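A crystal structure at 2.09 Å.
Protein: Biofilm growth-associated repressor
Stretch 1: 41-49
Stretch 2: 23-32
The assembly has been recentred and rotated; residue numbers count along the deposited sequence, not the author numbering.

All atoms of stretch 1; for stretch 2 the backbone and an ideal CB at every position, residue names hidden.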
# COMPACT_ATOMS: atom_id res chain seq x y z
N GLU B 41 18.68 18.13 1.80
CA GLU B 41 18.85 17.16 0.74
C GLU B 41 17.50 16.63 0.26
O GLU B 41 17.31 16.41 -0.96
CB GLU B 41 19.72 16.01 1.21
CG GLU B 41 21.11 16.47 1.57
CD GLU B 41 22.04 15.45 2.18
OE1 GLU B 41 21.58 14.56 2.94
OE2 GLU B 41 23.25 15.53 1.90
N LEU B 42 16.55 16.41 1.20
CA LEU B 42 15.21 15.93 0.83
C LEU B 42 14.49 17.00 0.01
O LEU B 42 13.90 16.68 -1.01
CB LEU B 42 14.40 15.50 2.09
CG LEU B 42 14.90 14.21 2.75
CD1 LEU B 42 14.39 14.07 4.14
CD2 LEU B 42 14.67 12.98 1.88
N GLU B 43 14.58 18.26 0.44
CA GLU B 43 13.95 19.40 -0.22
C GLU B 43 14.41 19.54 -1.67
O GLU B 43 13.59 19.77 -2.54
CB GLU B 43 14.21 20.69 0.57
CG GLU B 43 13.80 21.98 -0.15
CD GLU B 43 14.07 23.25 0.63
OE1 GLU B 43 13.13 23.76 1.28
OE2 GLU B 43 15.22 23.74 0.59
N GLN B 44 15.72 19.40 -1.91
CA GLN B 44 16.32 19.51 -3.24
C GLN B 44 15.95 18.37 -4.15
O GLN B 44 15.57 18.61 -5.30
CB GLN B 44 17.85 19.67 -3.16
CG GLN B 44 18.31 20.97 -2.48
CD GLN B 44 17.83 22.21 -3.20
OE1 GLN B 44 18.15 22.45 -4.37
NE2 GLN B 44 17.03 23.01 -2.51
N GLN B 45 16.06 17.12 -3.66
CA GLN B 45 15.75 15.92 -4.45
C GLN B 45 14.25 15.74 -4.83
O GLN B 45 13.96 15.15 -5.87
CB GLN B 45 16.25 14.67 -3.71
CG GLN B 45 16.56 13.49 -4.63
CD GLN B 45 17.28 12.36 -3.94
OE1 GLN B 45 18.09 12.55 -3.02
NE2 GLN B 45 17.03 11.13 -4.40
N ILE B 46 13.33 16.21 -3.99
CA ILE B 46 11.89 16.01 -4.17
C ILE B 46 11.18 17.26 -4.68
O ILE B 46 10.12 17.15 -5.30
CB ILE B 46 11.29 15.42 -2.85
CG1 ILE B 46 11.79 13.99 -2.60
CG2 ILE B 46 9.76 15.48 -2.77
CD1 ILE B 46 12.21 13.78 -1.21
N GLY B 47 11.77 18.43 -4.47
CA GLY B 47 11.20 19.69 -4.92
C GLY B 47 10.02 20.15 -4.09
O GLY B 47 9.10 20.77 -4.62
N ILE B 48 10.03 19.82 -2.79
CA ILE B 48 9.01 20.23 -1.84
C ILE B 48 9.73 21.03 -0.73
O ILE B 48 10.70 20.54 -0.15
CB ILE B 48 8.22 19.00 -1.28
CG1 ILE B 48 7.44 18.22 -2.40
CG2 ILE B 48 7.31 19.37 -0.09
CD1 ILE B 48 6.14 18.88 -2.99
N GLY B 49 9.27 22.25 -0.48
CA GLY B 49 9.86 23.12 0.53
C GLY B 49 9.14 23.07 1.86
O GLY B 49 8.52 22.06 2.19
N UNK B 23 1.04 11.90 -1.73
CA UNK B 23 2.17 11.92 -2.69
C UNK B 23 3.51 12.37 -2.13
O UNK B 23 4.53 11.79 -2.47
CB UNK B 23 1.82 12.84 -3.86
N UNK B 24 3.50 13.38 -1.24
CA UNK B 24 4.75 13.89 -0.63
C UNK B 24 5.34 12.82 0.30
O UNK B 24 6.55 12.57 0.22
CB UNK B 24 4.49 15.18 0.14
N UNK B 25 4.49 12.14 1.10
CA UNK B 25 4.95 11.03 1.96
C UNK B 25 5.55 9.92 1.12
O UNK B 25 6.61 9.40 1.47
CB UNK B 25 3.80 10.48 2.80
N UNK B 26 4.93 9.60 -0.02
CA UNK B 26 5.48 8.59 -0.90
C UNK B 26 6.86 8.94 -1.49
O UNK B 26 7.74 8.09 -1.51
CB UNK B 26 4.49 8.34 -2.04
N UNK B 27 7.02 10.19 -1.94
CA UNK B 27 8.30 10.66 -2.52
C UNK B 27 9.38 10.59 -1.44
O UNK B 27 10.45 10.03 -1.68
CB UNK B 27 8.18 12.08 -3.07
N UNK B 28 9.03 10.97 -0.21
CA UNK B 28 9.92 10.92 0.94
C UNK B 28 10.37 9.50 1.26
O UNK B 28 11.55 9.26 1.34
CB UNK B 28 9.23 11.53 2.16
N UNK B 29 9.44 8.54 1.41
CA UNK B 29 9.82 7.16 1.74
C UNK B 29 10.61 6.47 0.64
O UNK B 29 11.61 5.82 0.91
CB UNK B 29 8.57 6.34 2.05
N UNK B 30 10.22 6.69 -0.63
CA UNK B 30 10.99 6.11 -1.73
C UNK B 30 12.41 6.68 -1.81
O UNK B 30 13.35 5.93 -2.03
CB UNK B 30 10.26 6.35 -3.06
N UNK B 31 12.57 8.01 -1.54
CA UNK B 31 13.91 8.64 -1.52
C UNK B 31 14.77 8.01 -0.41
O UNK B 31 15.95 7.70 -0.64
CB UNK B 31 13.79 10.15 -1.31
N UNK B 32 14.16 7.75 0.76
CA UNK B 32 14.84 7.18 1.92
C UNK B 32 15.23 5.72 1.83
O UNK B 32 16.03 5.25 2.62
CB UNK B 32 13.95 7.36 3.15

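Stretch 2 is helical and crosses the helix of stretch 1 at 109°. What stretch 1 offers it is mostly aliphatic: Leu-42, Ile-46 and Ile-48, with the amide of Gln-45 at one side.

Position 23 has nothing of stretch 1 within 5.5 Å of its ideal CB. Stretch 1 sets no preference, and many residues would fit, proline among them. It is Pro-23, and its O accepts the backbone bond from the N of position 27.

Position 24 points its CB sideways, 4.9 Å from Ile-48 CG1. A small or medium aliphatic residue would suit: valine, isoleucine, leucine or alanine. It is Val-24. Its CG2 packs 3.8 Å from Ile-48 CD1.

Positions 25 and 26 are out of reach, and stretch 1 sets no preference there. They are Arg-25 and Leu-26.

Position 27 points toward stretch 1. Its ideal CB already lies 3.8 Å from Ile-46 CG2, and Ile-48 lies beyond. A flexible apolar chain such as methionine or leucine could follow this surface. The residue is Met-27, present as selenomethionine. Its CB touches Ile-46 CG2 at 3.8 Å, and its CE reaches Ile-48 CG1 at 3.9 Å.

Position 28 points sideways, with its ideal CB 5.0 Å from Ile-46 CD1. A side chain long enough to extend toward Ile-46 and Leu-42 would find methyl groups, so leucine or methionine would serve. It is Leu-28, whose end comes nearer than its CB. Its CD2 meets Ile-46 CD1 at 3.8 Å and Leu-42 CD2 at 4.2 Å.

Positions 29 and 30 are again out of reach. They are Val-29 and Cys-30; the cysteine is bonded covalently to a group elsewhere in the structure.

Position 31 points toward stretch 1. Its ideal CB is 4.0 Å from Ile-46 CD1, 4.4 Å from Leu-42 CD2 and 4.6 Å from Gln-45 NE2. With neighbours this close, a compact residue is favoured: alanine, serine, valine or threonine. It is Thr-31. Its OG1 donates to Met-27 O at 2.6 Å, a bond within its own helix, and also lies 3.4 Å from Ile-46 CD1. Its CG2 packs 4.0 Å from Leu-42 CD2 and 3.5 Å from Gln-45 NE2. No hydrogen bond joins the two stretches.

Position 32 points sideways, with nothing of stretch 1 within 5.5 Å of its ideal CB. A longer apolar chain, such as leucine or methionine, could reach Leu-42. It is Leu-32, whose CD2 lies 4.1 Å from Leu-42 CD2.

Stretch 2, residues 23-32: PVRLMLVCTL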
# COMPACT_ATOMS: atom_id res chain seq x y z
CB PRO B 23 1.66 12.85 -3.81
CG PRO B 23 0.53 13.64 -3.20
CD PRO B 23 -0.12 12.66 -2.26
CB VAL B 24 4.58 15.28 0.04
CG1 VAL B 24 5.87 15.73 0.73
CG2 VAL B 24 4.12 16.34 -0.98
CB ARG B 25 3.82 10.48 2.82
CG ARG B 25 3.41 11.42 3.91
CD ARG B 25 2.20 10.89 4.64
NE ARG B 25 1.40 11.98 5.19
CZ ARG B 25 0.11 11.89 5.49
NH1 ARG B 25 -0.56 10.76 5.29
NH2 ARG B 25 -0.53 12.94 6.00
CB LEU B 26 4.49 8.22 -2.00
CG LEU B 26 3.37 7.31 -1.53
CD1 LEU B 26 2.27 7.22 -2.57
CD2 LEU B 26 3.92 5.91 -1.23
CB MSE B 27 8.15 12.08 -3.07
CG MSE B 27 7.24 12.16 -4.29
SE MSE B 27 7.13 13.97 -5.05
CE MSE B 27 6.00 14.86 -3.86
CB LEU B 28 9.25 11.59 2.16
CG LEU B 28 9.19 13.12 2.10
CD1 LEU B 28 8.27 13.67 3.18
CD2 LEU B 28 10.59 13.74 2.22
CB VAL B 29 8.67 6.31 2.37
CG1 VAL B 29 8.16 6.95 3.67
CG2 VAL B 29 7.52 6.12 1.39
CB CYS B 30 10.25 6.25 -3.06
SG CYS B 30 9.12 4.88 -3.40
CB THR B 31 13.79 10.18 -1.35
OG1 THR B 31 12.90 10.70 -2.34
CG2 THR B 31 15.14 10.89 -1.44
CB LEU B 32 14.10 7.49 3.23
CG LEU B 32 13.99 8.97 3.62
CD1 LEU B 32 13.01 9.12 4.76
CD2 LEU B 32 15.37 9.55 4.06
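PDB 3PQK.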